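DNA polymerase epsilon subunit 3 (Drosophila melanogaster, PDB 2BYK) pairs with Chrac-16 as a histone-fold heterodimer that binds DNA and facilitates nucleosome sliding, and serves as an accessory subunit of DNA polymerase epsilon. Local coordinates at residues Ala54-Gln59 against Ala66-Gln71; Ile46-Ser51 against Gln71-Leu76. One frame throughout, in Å; residues are numbered along the deposited sequence.

Contact 1: Ala54-Gln59 against Ala66-Gln71; sequences ALAHKQ and AKDILQ
Leu55 packs its CD2 methyl against helix 66-75 and makes the tight part of this contact. Its CG stands anti to the backbone N (chi1 -179°), and CD2 fits between the carbonyl oxygen of Asp68 and the CB of Gln71. Leu55 CD2 lies 3.4 Å from Asp68 O and equally close to Gln71 CB. The Leu55 and Gln71 side chains cross at about a right angle. Next to this, Ala56 CB lies against the buried carboxylate, 3.4 Å from Asp68 OD1. These residues belong to the histone fold: the C-terminal end of its long central helix 31-58 meets the start of the short helix 66-75 after a brief loop. The two short segments cross at 114°, with axes 9.5 Å apart. His61 of that loop gives Asp68 OD1 a weak hydrogen bond from NE2. An alanine in place of Asp68 would probably leave His61 without this carboxylate partner and open a gap beside Ala56 CB. The other side of the contact is looser and nearer solvent. Here the Gln59 side chain runs past Asp68 in the opposite direction, its amide plane turned 50° from the carboxylate. The ends of Gln59 and exposed Gln71 reach toward each other tip to tip at this more open side.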
loop_
_atom_site.group_PDB
_atom_site.type_symbol
_atom_site.label_atom_id
_atom_site.label_comp_id
_atom_site.label_asym_id
_atom_site.label_seq_id
_atom_site.Cartn_x
_atom_site.Cartn_y
_atom_site.Cartn_z
ATOM N N ALA B 54 11.412 -11.910 1.964
ATOM C CA ALA B 54 12.663 -12.150 1.260
ATOM C C ALA B 54 13.819 -11.474 1.985
ATOM O O ALA B 54 14.810 -12.121 2.310
ATOM C CB ALA B 54 12.559 -11.626 -0.151
ATOM N N LEU B 55 13.676 -10.172 2.238
ATOM C CA LEU B 55 14.692 -9.368 2.923
ATOM C C LEU B 55 15.039 -9.927 4.300
ATOM O O LEU B 55 16.183 -9.855 4.749
ATOM C CB LEU B 55 14.196 -7.929 3.062
ATOM C CG LEU B 55 15.137 -6.939 3.738
ATOM C CD1 LEU B 55 16.461 -6.881 2.993
ATOM C CD2 LEU B 55 14.476 -5.579 3.761
ATOM N N ALA B 56 14.037 -10.483 4.965
ATOM C CA ALA B 56 14.222 -11.069 6.279
ATOM C C ALA B 56 15.112 -12.317 6.217
ATOM O O ALA B 56 15.800 -12.630 7.180
ATOM C CB ALA B 56 12.867 -11.413 6.883
ATOM N N HIS B 57 15.099 -13.032 5.094
ATOM C CA HIS B 57 15.934 -14.226 4.966
ATOM C C HIS B 57 17.336 -13.864 4.491
ATOM O O HIS B 57 18.283 -14.600 4.758
ATOM C CB HIS B 57 15.304 -15.250 4.008
ATOM C CG HIS B 57 16.130 -16.490 3.809
ATOM N ND1 HIS B 57 17.209 -16.543 2.949
ATOM C CD2 HIS B 57 16.038 -17.724 4.365
ATOM C CE1 HIS B 57 17.743 -17.752 2.983
ATOM N NE2 HIS B 57 17.050 -18.487 3.835
ATOM N N LYS B 58 17.469 -12.734 3.795
ATOM C CA LYS B 58 18.775 -12.278 3.297
ATOM C C LYS B 58 19.653 -11.896 4.488
ATOM O O LYS B 58 20.879 -11.815 4.377
ATOM C CB LYS B 58 18.617 -11.063 2.367
ATOM C CG LYS B 58 19.926 -10.604 1.706
ATOM C CD LYS B 58 19.770 -9.316 0.884
ATOM C CE LYS B 58 19.523 -8.094 1.772
ATOM N NZ LYS B 58 19.457 -6.816 0.997
ATOM N N GLN B 59 19.002 -11.656 5.622
ATOM C CA GLN B 59 19.674 -11.298 6.862
ATOM C C GLN B 59 19.413 -12.486 7.776
ATOM O O GLN B 59 19.580 -12.423 8.995
ATOM C CB GLN B 59 19.051 -10.019 7.411
ATOM C CG GLN B 59 18.975 -8.927 6.352
ATOM C CD GLN B 59 18.290 -7.671 6.834
ATOM O OE1 GLN B 59 17.102 -7.684 7.167
ATOM N NE2 GLN B 59 19.035 -6.570 6.872
ATOM N N ALA B 66 9.646 -4.842 11.924
ATOM C CA ALA B 66 8.995 -3.664 11.370
ATOM C C ALA B 66 10.024 -2.936 10.516
ATOM O O ALA B 66 9.680 -2.162 9.628
ATOM C CB ALA B 66 8.514 -2.764 12.481
ATOM N N LYS B 67 11.295 -3.203 10.797
ATOM C CA LYS B 67 12.404 -2.589 10.079
ATOM C C LYS B 67 12.587 -3.246 8.717
ATOM O O LYS B 67 13.001 -2.593 7.769
ATOM C CB LYS B 67 13.657 -2.684 10.956
ATOM C CG LYS B 67 13.390 -2.017 12.319
ATOM C CD LYS B 67 14.263 -2.483 13.487
ATOM C CE LYS B 67 13.795 -1.803 14.789
ATOM N NZ LYS B 67 14.604 -2.161 15.992
ATOM N N ASP B 68 12.244 -4.530 8.623
ATOM C CA ASP B 68 12.327 -5.284 7.372
ATOM C C ASP B 68 11.293 -4.778 6.409
ATOM O O ASP B 68 11.529 -4.729 5.206
ATOM C CB ASP B 68 12.042 -6.751 7.605
ATOM C CG ASP B 68 13.155 -7.436 8.313
ATOM O OD1 ASP B 68 12.939 -8.564 8.811
ATOM O OD2 ASP B 68 14.255 -6.838 8.360
ATOM N N ILE B 69 10.125 -4.438 6.944
ATOM C CA ILE B 69 9.040 -3.915 6.127
ATOM C C ILE B 69 9.381 -2.476 5.779
ATOM O O ILE B 69 9.109 -2.016 4.673
ATOM C CB ILE B 69 7.682 -3.941 6.874
ATOM C CG1 ILE B 69 7.296 -5.382 7.212
ATOM C CG2 ILE B 69 6.595 -3.309 6.010
ATOM C CD1 ILE B 69 6.036 -5.498 8.040
ATOM N N LEU B 70 9.981 -1.764 6.726
ATOM C CA LEU B 70 10.351 -0.380 6.480
ATOM C C LEU B 70 11.438 -0.317 5.413
ATOM O O LEU B 70 11.462 0.605 4.602
ATOM C CB LEU B 70 10.814 0.296 7.781
ATOM C CG LEU B 70 9.687 0.633 8.771
ATOM C CD1 LEU B 70 10.263 1.292 10.008
ATOM C CD2 LEU B 70 8.665 1.552 8.106
ATOM N N GLN B 71 12.323 -1.312 5.406
ATOM C CA GLN B 71 13.407 -1.375 4.421
ATOM C C GLN B 71 12.910 -1.829 3.049
ATOM O O GLN B 71 13.383 -1.347 2.028
ATOM C CB GLN B 71 14.510 -2.322 4.895
ATOM C CG GLN B 71 15.241 -1.850 6.134
ATOM C CD GLN B 71 16.263 -2.859 6.632
ATOM O OE1 GLN B 71 15.941 -4.034 6.853
ATOM N NE2 GLN B 71 17.501 -2.403 6.824
#

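Contact 2: Ile46-Ser51 against Gln71-Leu76; sequences IFVTSS and QTLTEL
In the histone fold the long central helix 31-58 packs against the short helix 66-75; here Phe47, Val48 and Ser51 meet Thr72, Leu73 and Leu76. Leu76 is the first residue to leave helical geometry after helix 66-75, and its two methyls reach different partners. Leu76 CD2 lies 3.9 Å from Phe47 CE1, approaching the ring obliquely, while Leu76 CD1 is 4.2 Å from Val48 CG2. Val48 also meets Leu73, with Val48 CG1 4.1 Å from Leu73 CD2. The Val48 pairs are ordinary apolar contacts between slanting side chains. The Ser51 hydroxyl is anti to its own carbonyl carbon (chi1 -57°) and turns back along its helix. Ser51 OG gives Phe47 O a hydrogen bond of 2.8 Å, from a position 41° out of the carbonyl plane. Ser51 N uses the same oxygen, so two donors grip Phe47 O. The bond keeps the Ser51 hydroxyl over one face of the Phe47 ring, toward its rim. Thr72 faces Ser51 and gains its main polar partner within its own helix, where OG1 bonds to Asp68 O. Phe47 stacks on an aromatic ring of the partner chain, and Val48 and Leu73 also pack against apolar side chains of that chain. Such a shared apolar layer, joining the helices of one subunit to those of its mate, is typical of the histone-fold heterodimer.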
loop_
_atom_site.group_PDB
_atom_site.type_symbol
_atom_site.label_atom_id
_atom_site.label_comp_id
_atom_site.label_asym_id
_atom_site.label_seq_id
_atom_site.Cartn_x
_atom_site.Cartn_y
_atom_site.Cartn_z
ATOM N N ILE B 46 0.402 -8.098 -0.720
ATOM C CA ILE B 46 1.003 -9.424 -0.920
ATOM C C ILE B 46 2.451 -9.269 -1.340
ATOM O O ILE B 46 3.339 -9.972 -0.857
ATOM C CB ILE B 46 0.289 -10.226 -2.028
ATOM C CG1 ILE B 46 -1.165 -10.481 -1.656
ATOM C CG2 ILE B 46 0.971 -11.566 -2.218
ATOM C CD1 ILE B 46 -1.942 -11.144 -2.764
ATOM N N PHE B 47 2.664 -8.337 -2.258
ATOM C CA PHE B 47 3.981 -8.038 -2.780
ATOM C C PHE B 47 4.933 -7.600 -1.667
ATOM O O PHE B 47 6.046 -8.119 -1.567
ATOM C CB PHE B 47 3.866 -6.927 -3.817
ATOM C CG PHE B 47 5.109 -6.726 -4.647
ATOM C CD1 PHE B 47 5.470 -5.443 -5.078
ATOM C CD2 PHE B 47 5.877 -7.814 -5.060
ATOM C CE1 PHE B 47 6.571 -5.245 -5.910
ATOM C CE2 PHE B 47 6.983 -7.630 -5.897
ATOM C CZ PHE B 47 7.327 -6.339 -6.322
ATOM N N VAL B 48 4.493 -6.645 -0.838
ATOM C CA VAL B 48 5.316 -6.118 0.259
ATOM C C VAL B 48 5.650 -7.180 1.302
ATOM O O VAL B 48 6.751 -7.199 1.856
ATOM C CB VAL B 48 4.632 -4.922 0.963
ATOM C CG1 VAL B 48 5.501 -4.419 2.105
ATOM C CG2 VAL B 48 4.408 -3.807 -0.025
ATOM N N THR B 49 4.698 -8.059 1.576
ATOM C CA THR B 49 4.935 -9.125 2.532
ATOM C C THR B 49 5.919 -10.089 1.890
ATOM O O THR B 49 6.913 -10.477 2.497
ATOM C CB THR B 49 3.651 -9.867 2.835
ATOM O OG1 THR B 49 2.654 -8.918 3.216
ATOM C CG2 THR B 49 3.866 -10.871 3.962
ATOM N N SER B 50 5.621 -10.473 0.653
ATOM C CA SER B 50 6.472 -11.374 -0.112
ATOM C C SER B 50 7.908 -10.847 -0.051
ATOM O O SER B 50 8.841 -11.568 0.308
ATOM C CB SER B 50 5.978 -11.419 -1.562
ATOM O OG SER B 50 6.833 -12.189 -2.386
ATOM N N SER B 51 8.068 -9.570 -0.387
ATOM C CA SER B 51 9.374 -8.923 -0.379
ATOM C C SER B 51 9.991 -8.846 1.012
ATOM O O SER B 51 11.140 -9.240 1.196
ATOM C CB SER B 51 9.271 -7.511 -0.953
ATOM O OG SER B 51 8.736 -7.533 -2.262
ATOM N N GLN B 71 12.323 -1.312 5.406
ATOM C CA GLN B 71 13.407 -1.375 4.421
ATOM C C GLN B 71 12.910 -1.829 3.049
ATOM O O GLN B 71 13.383 -1.347 2.028
ATOM C CB GLN B 71 14.510 -2.322 4.895
ATOM C CG GLN B 71 15.241 -1.850 6.134
ATOM C CD GLN B 71 16.263 -2.859 6.632
ATOM O OE1 GLN B 71 15.941 -4.034 6.853
ATOM N NE2 GLN B 71 17.501 -2.403 6.824
ATOM N N THR B 72 11.968 -2.766 3.028
ATOM C CA THR B 72 11.411 -3.251 1.771
ATOM C C THR B 72 10.618 -2.139 1.083
ATOM O O THR B 72 10.579 -2.062 -0.141
ATOM C CB THR B 72 10.499 -4.461 2.008
ATOM O OG1 THR B 72 11.287 -5.553 2.489
ATOM C CG2 THR B 72 9.807 -4.873 0.729
ATOM N N LEU B 73 9.990 -1.271 1.867
ATOM C CA LEU B 73 9.222 -0.176 1.292
ATOM C C LEU B 73 10.142 0.841 0.636
ATOM O O LEU B 73 9.851 1.302 -0.466
ATOM C CB LEU B 73 8.364 0.522 2.354
ATOM C CG LEU B 73 7.095 -0.173 2.844
ATOM C CD1 LEU B 73 6.424 0.701 3.871
ATOM C CD2 LEU B 73 6.148 -0.427 1.687
ATOM N N THR B 74 11.243 1.198 1.300
ATOM C CA THR B 74 12.169 2.181 0.722
ATOM C C THR B 74 12.808 1.550 -0.503
ATOM O O THR B 74 13.165 2.226 -1.463
ATOM C CB THR B 74 13.306 2.598 1.707
ATOM O OG1 THR B 74 14.260 1.538 1.828
ATOM C CG2 THR B 74 12.745 2.905 3.082
ATOM N N GLU B 75 12.915 0.232 -0.449
ATOM C CA GLU B 75 13.503 -0.582 -1.498
ATOM C C GLU B 75 12.589 -0.714 -2.716
ATOM O O GLU B 75 13.060 -0.874 -3.841
ATOM C CB GLU B 75 13.817 -1.950 -0.896
ATOM C CG GLU B 75 14.367 -3.002 -1.821
ATOM C CD GLU B 75 14.785 -4.245 -1.042
ATOM O OE1 GLU B 75 15.844 -4.192 -0.366
ATOM O OE2 GLU B 75 14.046 -5.264 -1.086
ATOM N N LEU B 76 11.280 -0.650 -2.493
ATOM C CA LEU B 76 10.330 -0.759 -3.588
ATOM C C LEU B 76 9.980 0.623 -4.142
ATOM O O LEU B 76 9.067 0.756 -4.961
ATOM C CB LEU B 76 9.067 -1.486 -3.119
ATOM C CG LEU B 76 9.248 -2.970 -2.809
ATOM C CD1 LEU B 76 7.966 -3.533 -2.237
ATOM C CD2 LEU B 76 9.643 -3.708 -4.074
#

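In the fold
Contacts 1 and 2 are successive parts of one interface between helix 31-58 and helix 66-75, their centres 8 Å apart. Along the chain, the segments of contact 1 fall between those of contact 2, with Gln71 common to both. Gln71 makes its contacts in contact 1, with Leu55 and Gln59, and none across contact 2. The two contacts join directly where Leu55 CD2 packs 3.4 Å from Thr72 OG1 and where Ile69 CG2 lies 4.2 Å from Val48 CG1. The centre of contact 1 is about 14 Å from the centre of the chain, and that of contact 2 about 9 Å. The partner chain packs on residues of both segment pairs, including Ile69 and Leu73.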